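PDB 1WXQ: GTP-binding protein from Pyrococcus horikoshii, which probably binds GTP and may hydrolyse nucleoside triphosphates, as its Obg-like relatives do, although its cellular role is unknown. Local coordinates for residues A[42-46]-A[309-314]; A[141-146]-A[171-175]; A[163-169]-A[179-183]; A[247-253]-A[303-308]. All coordinates share one frame; numbering follows the deposited sequence.

Contact 1 (A[42-46]-A[309-314]); sequences TYAIT and INRVVF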
loop_
_atom_site.group_PDB
_atom_site.type_symbol
_atom_site.label_atom_id
_atom_site.label_comp_id
_atom_site.label_asym_id
_atom_site.label_seq_id
_atom_site.Cartn_x
_atom_site.Cartn_y
_atom_site.Cartn_z
ATOM N N THR A 42 1.821 -5.060 -10.302
ATOM C CA THR A 42 3.198 -4.662 -10.084
ATOM C C THR A 42 3.695 -5.725 -9.122
ATOM O O THR A 42 3.001 -6.718 -8.903
ATOM C CB THR A 42 3.292 -3.257 -9.452
ATOM O OG1 THR A 42 4.668 -2.881 -9.343
ATOM C CG2 THR A 42 2.656 -3.237 -8.078
ATOM N N TYR A 43 4.880 -5.535 -8.555
ATOM C CA TYR A 43 5.422 -6.634 -7.766
ATOM C C TYR A 43 6.107 -6.120 -6.497
ATOM O O TYR A 43 6.563 -4.987 -6.416
ATOM C CB TYR A 43 6.437 -7.389 -8.631
ATOM C CG TYR A 43 5.744 -8.408 -9.468
ATOM C CD1 TYR A 43 5.092 -9.477 -8.863
ATOM C CD2 TYR A 43 5.806 -8.335 -10.860
ATOM C CE1 TYR A 43 4.499 -10.463 -9.639
ATOM C CE2 TYR A 43 5.222 -9.324 -11.636
ATOM C CZ TYR A 43 4.574 -10.386 -11.033
ATOM O OH TYR A 43 3.970 -11.360 -11.802
ATOM N N ALA A 44 6.128 -6.988 -5.469
ATOM C CA ALA A 44 6.783 -6.609 -4.220
ATOM C C ALA A 44 8.047 -7.438 -3.982
ATOM O O ALA A 44 8.006 -8.611 -3.635
ATOM C CB ALA A 44 5.792 -6.815 -3.075
ATOM N N ILE A 45 9.202 -6.790 -4.218
ATOM C CA ILE A 45 10.467 -7.513 -4.152
ATOM C C ILE A 45 11.174 -7.321 -2.807
ATOM O O ILE A 45 11.513 -6.218 -2.403
ATOM C CB ILE A 45 11.351 -7.002 -5.290
ATOM C CG1 ILE A 45 10.569 -7.032 -6.606
ATOM C CG2 ILE A 45 12.580 -7.914 -5.449
ATOM C CD1 ILE A 45 11.329 -6.363 -7.753
ATOM N N THR A 46 11.422 -8.468 -2.197
ATOM C CA THR A 46 12.174 -8.539 -0.954
ATOM C C THR A 46 12.900 -9.886 -0.966
ATOM O O THR A 46 12.746 -10.660 -1.905
ATOM C CB THR A 46 11.230 -8.420 0.261
ATOM O OG1 THR A 46 11.997 -8.356 1.473
ATOM C CG2 THR A 46 10.272 -9.605 0.308
ATOM N N ILE A 309 7.061 1.283 -3.986
ATOM C CA ILE A 309 6.156 0.140 -3.869
ATOM C C ILE A 309 6.464 -0.739 -2.654
ATOM O O ILE A 309 5.544 -1.243 -1.999
ATOM C CB ILE A 309 6.161 -0.697 -5.165
ATOM C CG1 ILE A 309 5.597 0.155 -6.313
ATOM C CG2 ILE A 309 5.356 -1.969 -4.969
ATOM C CD1 ILE A 309 5.697 -0.473 -7.685
ATOM N N ASN A 310 7.744 -0.909 -2.334
ATOM C CA ASN A 310 8.098 -1.702 -1.166
ATOM C C ASN A 310 7.666 -0.948 0.107
ATOM O O ASN A 310 7.223 -1.567 1.082
ATOM C CB ASN A 310 9.620 -1.992 -1.114
ATOM C CG ASN A 310 10.088 -3.007 -2.181
ATOM O OD1 ASN A 310 9.278 -3.646 -2.876
ATOM N ND2 ASN A 310 11.407 -3.156 -2.305
ATOM N N ARG A 311 7.776 0.382 0.105
ATOM C CA ARG A 311 7.403 1.150 1.294
ATOM C C ARG A 311 5.908 1.119 1.506
ATOM O O ARG A 311 5.442 1.155 2.647
ATOM C CB ARG A 311 7.903 2.609 1.213
ATOM C CG ARG A 311 9.426 2.762 1.316
ATOM C CD ARG A 311 9.989 2.211 2.653
ATOM N NE ARG A 311 9.633 3.048 3.796
ATOM C CZ ARG A 311 10.205 4.220 4.075
ATOM N NH1 ARG A 311 11.171 4.698 3.305
ATOM N NH2 ARG A 311 9.794 4.924 5.119
ATOM N N VAL A 312 5.149 1.041 0.416
ATOM C CA VAL A 312 3.693 0.973 0.548
ATOM C C VAL A 312 3.262 -0.370 1.169
ATOM O O VAL A 312 2.505 -0.413 2.136
ATOM C CB VAL A 312 2.974 1.104 -0.812
ATOM C CG1 VAL A 312 1.488 0.883 -0.608
ATOM C CG2 VAL A 312 3.230 2.465 -1.435
ATOM N N VAL A 313 3.774 -1.453 0.599
ATOM C CA VAL A 313 3.465 -2.817 1.022
ATOM C C VAL A 313 3.956 -3.217 2.412
ATOM O O VAL A 313 3.166 -3.657 3.259
ATOM C CB VAL A 313 4.040 -3.839 -0.010
ATOM C CG1 VAL A 313 3.706 -5.264 0.402
ATOM C CG2 VAL A 313 3.471 -3.549 -1.394
ATOM N N PHE A 314 5.262 -3.065 2.624
ATOM C CA PHE A 314 5.928 -3.434 3.872
ATOM C C PHE A 314 5.848 -2.425 5.021
ATOM O O PHE A 314 5.868 -2.801 6.188
ATOM C CB PHE A 314 7.406 -3.707 3.591
ATOM C CG PHE A 314 7.645 -4.754 2.544
ATOM C CD1 PHE A 314 6.988 -5.992 2.604
ATOM C CD2 PHE A 314 8.539 -4.512 1.502
ATOM C CE1 PHE A 314 7.217 -6.981 1.634
ATOM C CE2 PHE A 314 8.783 -5.487 0.524
ATOM C CZ PHE A 314 8.118 -6.729 0.591
#

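Contact 2 (A[141-146]-A[171-175]); sequences WIYGIL and HLSGI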
loop_
_atom_site.group_PDB
_atom_site.type_symbol
_atom_site.label_atom_id
_atom_site.label_comp_id
_atom_site.label_asym_id
_atom_site.label_seq_id
_atom_site.Cartn_x
_atom_site.Cartn_y
_atom_site.Cartn_z
ATOM N N TRP A 141 -14.509 14.253 0.625
ATOM C CA TRP A 141 -15.292 13.217 -0.061
ATOM C C TRP A 141 -15.964 12.248 0.964
ATOM O O TRP A 141 -17.164 11.990 0.877
ATOM C CB TRP A 141 -14.382 12.508 -1.053
ATOM C CG TRP A 141 -14.878 11.158 -1.484
ATOM C CD1 TRP A 141 -16.093 10.859 -2.034
ATOM C CD2 TRP A 141 -14.160 9.914 -1.394
ATOM N NE1 TRP A 141 -16.178 9.506 -2.291
ATOM C CE2 TRP A 141 -15.009 8.903 -1.911
ATOM C CE3 TRP A 141 -12.881 9.557 -0.930
ATOM C CZ2 TRP A 141 -14.623 7.560 -1.977
ATOM C CZ3 TRP A 141 -12.495 8.211 -0.995
ATOM C CH2 TRP A 141 -13.367 7.232 -1.516
ATOM N N ILE A 142 -15.137 11.713 1.882
ATOM C CA ILE A 142 -15.523 10.891 3.023
ATOM C C ILE A 142 -16.475 11.643 3.953
ATOM O O ILE A 142 -17.476 11.124 4.426
ATOM C CB ILE A 142 -14.254 10.500 3.782
ATOM C CG1 ILE A 142 -13.179 10.023 2.803
ATOM C CG2 ILE A 142 -14.559 9.339 4.747
ATOM C CD1 ILE A 142 -12.142 9.119 3.474
ATOM N N TYR A 143 -16.103 12.903 4.246
ATOM C CA TYR A 143 -16.945 13.721 5.109
ATOM C C TYR A 143 -18.338 13.917 4.508
ATOM O O TYR A 143 -19.350 13.879 5.195
ATOM C CB TYR A 143 -16.257 15.074 5.296
ATOM C CG TYR A 143 -17.246 16.095 5.735
ATOM C CD1 TYR A 143 -17.686 16.112 7.054
ATOM C CD2 TYR A 143 -17.678 17.084 4.851
ATOM C CE1 TYR A 143 -18.534 17.118 7.493
ATOM C CE2 TYR A 143 -18.534 18.085 5.286
ATOM C CZ TYR A 143 -18.963 18.102 6.600
ATOM O OH TYR A 143 -19.788 19.114 7.052
ATOM N N GLY A 144 -18.448 14.188 3.216
ATOM C CA GLY A 144 -19.746 14.430 2.636
ATOM C C GLY A 144 -20.619 13.191 2.740
ATOM O O GLY A 144 -21.820 13.302 2.956
ATOM N N ILE A 145 -20.026 12.006 2.592
ATOM C CA ILE A 145 -20.815 10.788 2.674
ATOM C C ILE A 145 -21.428 10.624 4.063
ATOM O O ILE A 145 -22.557 10.170 4.186
ATOM C CB ILE A 145 -19.984 9.558 2.310
ATOM C CG1 ILE A 145 -19.552 9.654 0.847
ATOM C CG2 ILE A 145 -20.804 8.295 2.526
ATOM C CD1 ILE A 145 -18.746 8.450 0.358
ATOM N N LEU A 146 -20.692 11.019 5.098
ATOM C CA LEU A 146 -21.176 10.944 6.478
ATOM C C LEU A 146 -22.151 12.075 6.807
ATOM O O LEU A 146 -23.232 11.848 7.340
ATOM C CB LEU A 146 -19.995 11.036 7.448
ATOM C CG LEU A 146 -19.003 9.875 7.415
ATOM C CD1 LEU A 146 -17.697 10.299 8.036
ATOM C CD2 LEU A 146 -19.601 8.668 8.143
ATOM N N HIS A 171 -22.099 2.075 6.320
ATOM C CA HIS A 171 -22.272 3.258 5.505
ATOM C C HIS A 171 -21.037 3.606 4.699
ATOM O O HIS A 171 -21.161 4.137 3.604
ATOM C CB HIS A 171 -22.697 4.451 6.368
ATOM C CG HIS A 171 -23.284 5.581 5.583
ATOM N ND1 HIS A 171 -23.636 6.781 6.156
ATOM C CD2 HIS A 171 -23.554 5.703 4.262
ATOM C CE1 HIS A 171 -24.093 7.596 5.223
ATOM N NE2 HIS A 171 -24.054 6.967 4.063
ATOM N N LEU A 172 -19.848 3.313 5.214
ATOM C CA LEU A 172 -18.633 3.619 4.460
ATOM C C LEU A 172 -17.942 2.326 4.002
ATOM O O LEU A 172 -16.797 2.348 3.543
ATOM C CB LEU A 172 -17.687 4.501 5.292
ATOM C CG LEU A 172 -18.073 5.985 5.431
ATOM C CD1 LEU A 172 -17.616 6.483 6.782
ATOM C CD2 LEU A 172 -17.463 6.824 4.296
ATOM N N SER A 173 -18.657 1.202 4.104
ATOM C CA SER A 173 -18.126 -0.099 3.674
ATOM C C SER A 173 -17.621 -0.019 2.241
ATOM O O SER A 173 -16.716 -0.759 1.859
ATOM C CB SER A 173 -19.205 -1.196 3.746
ATOM O OG SER A 173 -19.308 -1.748 5.044
ATOM N N GLY A 174 -18.206 0.881 1.457
ATOM C CA GLY A 174 -17.804 1.012 0.069
ATOM C C GLY A 174 -16.392 1.512 -0.202
ATOM O O GLY A 174 -15.901 1.434 -1.334
ATOM N N ILE A 175 -15.727 2.021 0.825
ATOM C CA ILE A 175 -14.383 2.536 0.639
ATOM C C ILE A 175 -13.315 1.624 1.241
ATOM O O ILE A 175 -12.122 1.815 1.020
ATOM C CB ILE A 175 -14.262 3.967 1.216
ATOM C CG1 ILE A 175 -15.225 4.899 0.477
ATOM C CG2 ILE A 175 -12.845 4.502 1.042
ATOM C CD1 ILE A 175 -16.668 4.767 0.903
#

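Contact 3 (A[163-169]-A[179-183]); sequences KLESAIA and ENDVW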
loop_
_atom_site.group_PDB
_atom_site.type_symbol
_atom_site.label_atom_id
_atom_site.label_comp_id
_atom_site.label_asym_id
_atom_site.label_seq_id
_atom_site.Cartn_x
_atom_site.Cartn_y
_atom_site.Cartn_z
ATOM N N LYS A 163 -25.365 -0.395 16.723
ATOM C CA LYS A 163 -23.972 -0.206 17.064
ATOM C C LYS A 163 -23.321 0.812 16.119
ATOM O O LYS A 163 -23.277 0.619 14.910
ATOM C CB LYS A 163 -23.349 -1.621 17.004
ATOM C CG LYS A 163 -21.964 -1.759 17.644
ATOM C CD LYS A 163 -22.034 -2.020 19.169
ATOM C CE LYS A 163 -20.829 -2.817 19.673
ATOM N NZ LYS A 163 -20.874 -4.211 19.190
ATOM N N LEU A 164 -22.930 1.942 16.743
ATOM C CA LEU A 164 -22.518 3.108 15.964
ATOM C C LEU A 164 -21.371 2.801 14.996
ATOM O O LEU A 164 -21.465 3.013 13.794
ATOM C CB LEU A 164 -22.095 4.204 16.940
ATOM C CG LEU A 164 -21.630 5.472 16.224
ATOM C CD1 LEU A 164 -22.740 6.106 15.382
ATOM C CD2 LEU A 164 -21.149 6.555 17.187
ATOM N N GLU A 165 -20.390 2.103 15.563
ATOM C CA GLU A 165 -19.316 1.545 14.748
ATOM C C GLU A 165 -19.808 0.746 13.540
ATOM O O GLU A 165 -19.370 0.995 12.419
ATOM C CB GLU A 165 -18.387 0.673 15.600
ATOM C CG GLU A 165 -19.039 0.057 16.821
ATOM C CD GLU A 165 -19.105 1.019 18.001
ATOM O OE1 GLU A 165 -18.021 1.437 18.479
ATOM O OE2 GLU A 165 -20.232 1.349 18.452
ATOM N N SER A 166 -20.718 -0.196 13.756
ATOM C CA SER A 166 -21.236 -1.017 12.658
ATOM C C SER A 166 -22.017 -0.219 11.631
ATOM O O SER A 166 -21.916 -0.468 10.433
ATOM C CB SER A 166 -22.131 -2.145 13.199
ATOM O OG SER A 166 -22.831 -2.799 12.141
ATOM N N ALA A 167 -22.803 0.739 12.102
ATOM C CA ALA A 167 -23.609 1.562 11.204
ATOM C C ALA A 167 -22.747 2.465 10.320
ATOM O O ALA A 167 -23.004 2.603 9.124
ATOM C CB ALA A 167 -24.594 2.399 12.011
ATOM N N ILE A 168 -21.740 3.101 10.906
ATOM C CA ILE A 168 -20.866 3.956 10.103
ATOM C C ILE A 168 -20.093 3.031 9.169
ATOM O O ILE A 168 -19.993 3.287 7.965
ATOM C CB ILE A 168 -19.881 4.759 10.982
ATOM C CG1 ILE A 168 -20.646 5.779 11.827
ATOM C CG2 ILE A 168 -18.862 5.440 10.120
ATOM C CD1 ILE A 168 -19.772 6.555 12.798
ATOM N N ALA A 169 -19.582 1.936 9.726
ATOM C CA ALA A 169 -18.826 0.959 8.945
ATOM C C ALA A 169 -19.594 0.502 7.720
ATOM O O ALA A 169 -19.031 0.434 6.622
ATOM C CB ALA A 169 -18.463 -0.234 9.802
ATOM N N GLU A 179 -15.147 -2.202 10.816
ATOM C CA GLU A 179 -15.814 -1.782 12.002
ATOM C C GLU A 179 -14.716 -1.519 13.029
ATOM O O GLU A 179 -14.961 -0.823 14.002
ATOM C CB GLU A 179 -16.721 -2.877 12.529
ATOM C CG GLU A 179 -17.452 -2.424 13.773
ATOM C CD GLU A 179 -18.394 -3.477 14.322
ATOM O OE1 GLU A 179 -19.177 -4.063 13.529
ATOM O OE2 GLU A 179 -18.354 -3.710 15.552
ATOM N N ASN A 180 -13.522 -2.089 12.839
ATOM C CA ASN A 180 -12.428 -1.860 13.787
ATOM C C ASN A 180 -11.812 -0.496 13.538
ATOM O O ASN A 180 -11.408 0.180 14.479
ATOM C CB ASN A 180 -11.339 -2.935 13.672
ATOM C CG ASN A 180 -10.077 -2.576 14.451
ATOM O OD1 ASN A 180 -8.992 -2.428 13.875
ATOM N ND2 ASN A 180 -10.215 -2.430 15.764
ATOM N N ASP A 181 -11.746 -0.092 12.270
ATOM C CA ASP A 181 -11.167 1.209 11.928
ATOM C C ASP A 181 -12.055 2.286 12.541
ATOM O O ASP A 181 -11.570 3.272 13.099
ATOM C CB ASP A 181 -11.087 1.411 10.403
ATOM C CG ASP A 181 -10.263 0.340 9.700
ATOM O OD1 ASP A 181 -9.207 -0.058 10.230
ATOM O OD2 ASP A 181 -10.663 -0.102 8.602
ATOM N N VAL A 182 -13.363 2.076 12.437
ATOM C CA VAL A 182 -14.337 3.009 12.978
ATOM C C VAL A 182 -14.197 3.073 14.491
ATOM O O VAL A 182 -14.176 4.155 15.079
ATOM C CB VAL A 182 -15.780 2.577 12.643
ATOM C CG1 VAL A 182 -16.757 3.498 13.313
ATOM C CG2 VAL A 182 -15.995 2.567 11.132
ATOM N N TRP A 183 -14.093 1.913 15.125
ATOM C CA TRP A 183 -13.962 1.869 16.574
ATOM C C TRP A 183 -12.771 2.698 17.075
ATOM O O TRP A 183 -12.890 3.481 18.011
ATOM C CB TRP A 183 -13.810 0.412 17.051
ATOM C CG TRP A 183 -13.924 0.310 18.522
ATOM C CD1 TRP A 183 -15.076 0.194 19.246
ATOM C CD2 TRP A 183 -12.873 0.495 19.471
ATOM N NE1 TRP A 183 -14.811 0.310 20.591
ATOM C CE2 TRP A 183 -13.463 0.496 20.758
ATOM C CE3 TRP A 183 -11.486 0.669 19.363
ATOM C CZ2 TRP A 183 -12.718 0.667 21.925
ATOM C CZ3 TRP A 183 -10.744 0.840 20.526
ATOM C CH2 TRP A 183 -11.365 0.837 21.791
#

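Contact 4 (A[247-253]-A[303-308]); sequences IPTSAAA and TGVQEV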
loop_
_atom_site.group_PDB
_atom_site.type_symbol
_atom_site.label_atom_id
_atom_site.label_comp_id
_atom_site.label_asym_id
_atom_site.label_seq_id
_atom_site.Cartn_x
_atom_site.Cartn_y
_atom_site.Cartn_z
ATOM N N ILE A 247 9.785 9.694 -1.478
ATOM C CA ILE A 247 10.944 9.122 -2.142
ATOM C C ILE A 247 11.190 9.691 -3.552
ATOM O O ILE A 247 10.276 9.779 -4.378
ATOM C CB ILE A 247 10.772 7.578 -2.164
ATOM C CG1 ILE A 247 10.780 7.075 -0.711
ATOM C CG2 ILE A 247 11.859 6.904 -3.015
ATOM C CD1 ILE A 247 10.173 5.683 -0.524
ATOM N N PRO A 248 12.428 10.140 -3.822
ATOM C CA PRO A 248 12.740 10.687 -5.151
ATOM C C PRO A 248 12.522 9.583 -6.169
ATOM O O PRO A 248 12.640 8.398 -5.843
ATOM C CB PRO A 248 14.200 11.121 -5.023
ATOM C CG PRO A 248 14.720 10.306 -3.895
ATOM C CD PRO A 248 13.583 10.269 -2.921
ATOM N N THR A 249 12.223 9.956 -7.406
ATOM C CA THR A 249 11.910 8.955 -8.404
ATOM C C THR A 249 12.025 9.450 -9.852
ATOM O O THR A 249 11.768 10.629 -10.141
ATOM C CB THR A 249 10.467 8.448 -8.116
ATOM O OG1 THR A 249 10.526 7.286 -7.276
ATOM C CG2 THR A 249 9.714 8.162 -9.380
ATOM N N SER A 250 12.409 8.539 -10.751
ATOM C CA SER A 250 12.539 8.845 -12.169
ATOM C C SER A 250 11.781 7.780 -12.952
ATOM O O SER A 250 12.348 6.764 -13.390
ATOM C CB SER A 250 14.017 8.864 -12.596
ATOM O OG SER A 250 14.694 10.007 -12.085
ATOM N N ALA A 251 10.487 8.029 -13.131
ATOM C CA ALA A 251 9.619 7.096 -13.819
ATOM C C ALA A 251 10.040 6.783 -15.249
ATOM O O ALA A 251 10.167 5.608 -15.611
ATOM C CB ALA A 251 8.169 7.614 -13.782
ATOM N N ALA A 252 10.250 7.820 -16.060
ATOM C CA ALA A 252 10.635 7.623 -17.457
ATOM C C ALA A 252 11.824 6.679 -17.552
ATOM O O ALA A 252 11.886 5.842 -18.448
ATOM C CB ALA A 252 10.966 8.963 -18.122
ATOM N N ALA A 253 12.755 6.805 -16.614
ATOM C CA ALA A 253 13.932 5.943 -16.522
ATOM C C ALA A 253 13.613 4.450 -16.335
ATOM O O ALA A 253 14.057 3.608 -17.094
ATOM C CB ALA A 253 14.846 6.459 -15.407
ATOM N N THR A 303 15.909 3.713 -9.508
ATOM C CA THR A 303 14.951 4.615 -10.124
ATOM C C THR A 303 13.925 5.103 -9.109
ATOM O O THR A 303 13.101 5.962 -9.417
ATOM C CB THR A 303 14.233 3.945 -11.316
ATOM O OG1 THR A 303 13.792 2.623 -10.944
ATOM C CG2 THR A 303 15.192 3.872 -12.527
ATOM N N GLY A 304 13.987 4.554 -7.899
ATOM C CA GLY A 304 13.087 4.977 -6.847
ATOM C C GLY A 304 11.704 4.370 -6.912
ATOM O O GLY A 304 11.003 4.290 -5.894
ATOM N N VAL A 305 11.303 3.939 -8.102
ATOM C CA VAL A 305 9.983 3.349 -8.271
ATOM C C VAL A 305 9.800 2.126 -7.398
ATOM O O VAL A 305 8.844 2.038 -6.623
ATOM C CB VAL A 305 9.731 2.963 -9.724
ATOM C CG1 VAL A 305 8.402 2.232 -9.839
ATOM C CG2 VAL A 305 9.739 4.229 -10.596
ATOM N N GLN A 306 10.728 1.186 -7.494
ATOM C CA GLN A 306 10.621 -0.037 -6.708
ATOM C C GLN A 306 10.578 0.230 -5.207
ATOM O O GLN A 306 9.884 -0.471 -4.463
ATOM C CB GLN A 306 11.782 -0.974 -7.023
ATOM C CG GLN A 306 11.578 -2.394 -6.502
ATOM C CD GLN A 306 10.327 -3.048 -7.061
ATOM O OE1 GLN A 306 10.108 -3.071 -8.276
ATOM N NE2 GLN A 306 9.502 -3.587 -6.177
ATOM N N GLU A 307 11.336 1.237 -4.779
ATOM C CA GLU A 307 11.423 1.635 -3.372
ATOM C C GLU A 307 10.044 2.081 -2.865
ATOM O O GLU A 307 9.592 1.680 -1.789
ATOM C CB GLU A 307 12.423 2.790 -3.246
ATOM C CG GLU A 307 13.004 3.007 -1.867
ATOM C CD GLU A 307 13.892 4.246 -1.811
ATOM O OE1 GLU A 307 14.634 4.482 -2.798
ATOM O OE2 GLU A 307 13.853 4.971 -0.787
ATOM N N VAL A 308 9.378 2.918 -3.651
ATOM C CA VAL A 308 8.066 3.397 -3.277
ATOM C C VAL A 308 7.095 2.234 -3.051
ATOM O O VAL A 308 6.399 2.195 -2.033
ATOM C CB VAL A 308 7.494 4.331 -4.351
ATOM C CG1 VAL A 308 6.044 4.656 -4.030
ATOM C CG2 VAL A 308 8.325 5.607 -4.424
#

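Contact 1 (A[42-46]-A[309-314])
Ile-309 reaches from its helix to the strand with two branches. From CB, the methyl CG2 goes toward the strand backbone and lies 3.6 Å from Tyr-43 O, while CG1 swings beside its own backbone N (chi1 -64°) and carries CD1 outward. There CD1 and Thr-42 meet tip to tip, with CD1 nearest to Thr-42 OG1; that hydroxyl is itself hydrogen-bonded to Ala-20 O. Ile-309 also packs on Met-75 and Ile-106 of the neighbouring strands. One turn further along, Ala-44 CB faces Val-313 CG1 and Phe-314 CZ, each 4.3 Å away. Asn-310 supplies the polar part: its OD1 takes a weak hydrogen bond from Ile-45 N, 3.4 Å long and bent to 131° at the hydrogen, and a second weak one comes from Gln-306 NE2. Phe-314 closes the far end. Its CZ corner lies 3.6 Å from Thr-46 CB and equally near Thr-46 CG2, the two side chains crossing obliquely, and Ile-45 O stands at the ring edge. Phe-386 packs edge-to-face against the same ring. The helix runs almost square to the strand, at 81° with 8.2 Å between the short axes, and strand 39-47 is bonded antiparallel to strand 68-77. A helix laid across the sheet in this way is consistent with the last helix of the alpha/beta G domain of P-loop GTPases.

Contact 2 (A[141-146]-A[171-175])
Leu-172 is the bump that helix 127-147 receives: its forked end sits in the hollow formed by Ile-142, Ile-145 and Leu-146. With CG beside the backbone N (chi1 -75°), Leu-172 CD1 lies against Leu-146 CD2, the two side chains meeting at about a right angle. Leu-172 CD2 fills the other half of the hollow, 3.9 Å from Ile-142 CG2 and 4.1 Å from Ile-145 CG2. A second fit lies one turn earlier on the helix, where Trp-141 and Ile-175 slide past each other in opposite directions and Ile-175 CG1 rests 3.6 Å from Trp-141 CH2. Ile-145 bridges the two fits, as its CD1 approaches Ile-175 CD1 to 4.3 Å. Beside Leu-172, His-171 lays its ring over Ile-145 CG2 in an off-centre CH-pi contact, 4.2 Å from methyl to ring centroid. An alanine in place of His-171 would probably leave the CG2 methyl of Ile-145 without its cover and open a gap beside Leu-172. Helix 200-214 packs against Leu-146 through Leu-203 and Phe-206. The end of helix 164-171 and the loop after it pack on the flank of helix 127-147, in the region between strands 104-110 and 217-222, consistent with the helical insertion of Obg-like GTPases.

Contact 3 (A[163-169]-A[179-183])
Val-182 points its two methyls into the flank of helix 164-171. Val-182 CG1, anti to its backbone N (chi1 175°), comes 3.5 Å from Glu-165 CA and also approaches Ile-168 CB, whose side chain it crosses at a slant. Val-182 CG2 turns the other way along the helix and lies 4.0 Å from Ala-169 CB, so the valine straddles one turn of the facing backbone. The small methyl of Ala-169 lets the chains come close: Ala-169 CB lies 3.8 Å from Glu-179 CA, in the first residue of the second helix. Together the two helices form a splayed helix-loop-helix pair, their axes 8.3 Å apart and inclined at 119°, in the helical region between strands 104-110 and 217-222; this is consistent with the helical insertion of Obg-like GTPases. On one side of Val-182 the fully stretched Glu-179 lies across Glu-165, aliphatic part against aliphatic part, with Glu-179 CG 3.7 Å from Glu-165 CB. Its carboxylate goes on over Ser-166, where Glu-179 OE1 stops 3.5 Å from Ser-166 CB. Lys-163 NZ stands 4.5 Å from Glu-179 OE2, beyond a salt bridge but near enough that it would probably temper the negative charge. Glu-165 bends at chi2, carrying its carboxylate away from that of Glu-179, and the two planes are turned 62° apart. The bend lays Glu-165 alongside Trp-183, both side chains pointing the same way, and Glu-165 OE1 reaches Trp-183 CD1 of the indole at 3.3 Å. Farther along, the indole of Trp-183 meets the ring of His-187, while Ile-168 packs on Phe-153 and Phe-206.

Contact 4 (A[247-253]-A[303-308])
The backbones join where Ser-250 N, just past the end of strand 245-249, donates a nearly straight hydrogen bond of 3.0 Å (167° at the hydrogen) to Thr-303 O, and Gly-304 CA offers a C-H to Pro-248 O at 3.6 Å. Gly-304 turns the chain into helix 305-316 with phi at 80°, and a CB on it would collide with Pro-248 O and Thr-249 OG1; glycine therefore suits the place twice over. Thr-249 folds its hydroxyl back on its own strand: OG1 donates to Pro-248 O at 2.8 Å, coming from above the carbonyl plane, while its other branch sets CG2 4.1 Å from Val-305 CG2. Replacing Thr-249 by an alanine would probably deprive the Pro-248 carbonyl of its hydroxyl donor and open a gap beside the Val-305 methyl. Ile-247 meets the next turn of the helix. Glu-307, extended from a CG anti to its backbone N (chi1 -159°), crosses it slantwise, with CD lying 3.6 Å from Ile-247 CG2, while Val-308 CG2 comes within 3.9 Å of Ile-247 CB. At the other end Ala-253 CB touches Thr-303 CG2, methyl to methyl. Phe-16 of helix 13-21 packs on both Thr-249 and Val-305. Asn-222 OD1 takes the N-H of Ala-251, and Ser-250 OG is weakly bonded to Asp-225 OD1. A Thr-Ser-Ala turn after the last parallel strand, tied in this way to an Asn-Lys-x-Asp turn, is consistent with the G5 and G4 motifs, which shape the guanine pocket in P-loop GTPases.

Overall arrangement
Contacts 1 and 4 use successive turns of helix 305-316, their centres 12 Å apart, and fasten it to one sheet: 42-46 on the antiparallel side and 247-253 on the parallel side. Gln-306 joins them, its NE2 3.3 Å from Tyr-43 O in a probable hydrogen bond. Contact 4 includes Ala-251, whose side chain lies near, without touching, the residues of the probable P-loop (Gly-7, Gly-12, Lys-13 and Ser-14). Contacts 2 and 3 form a separate helical cluster, also with centres 12 Å apart; their segments interleave along the chain, and Leu-146 CD2 packs 3.9 Å from Ile-168 CG2. Between contacts 3 and 4 the centres are 37 Å apart, on opposite sides of the chain's centre.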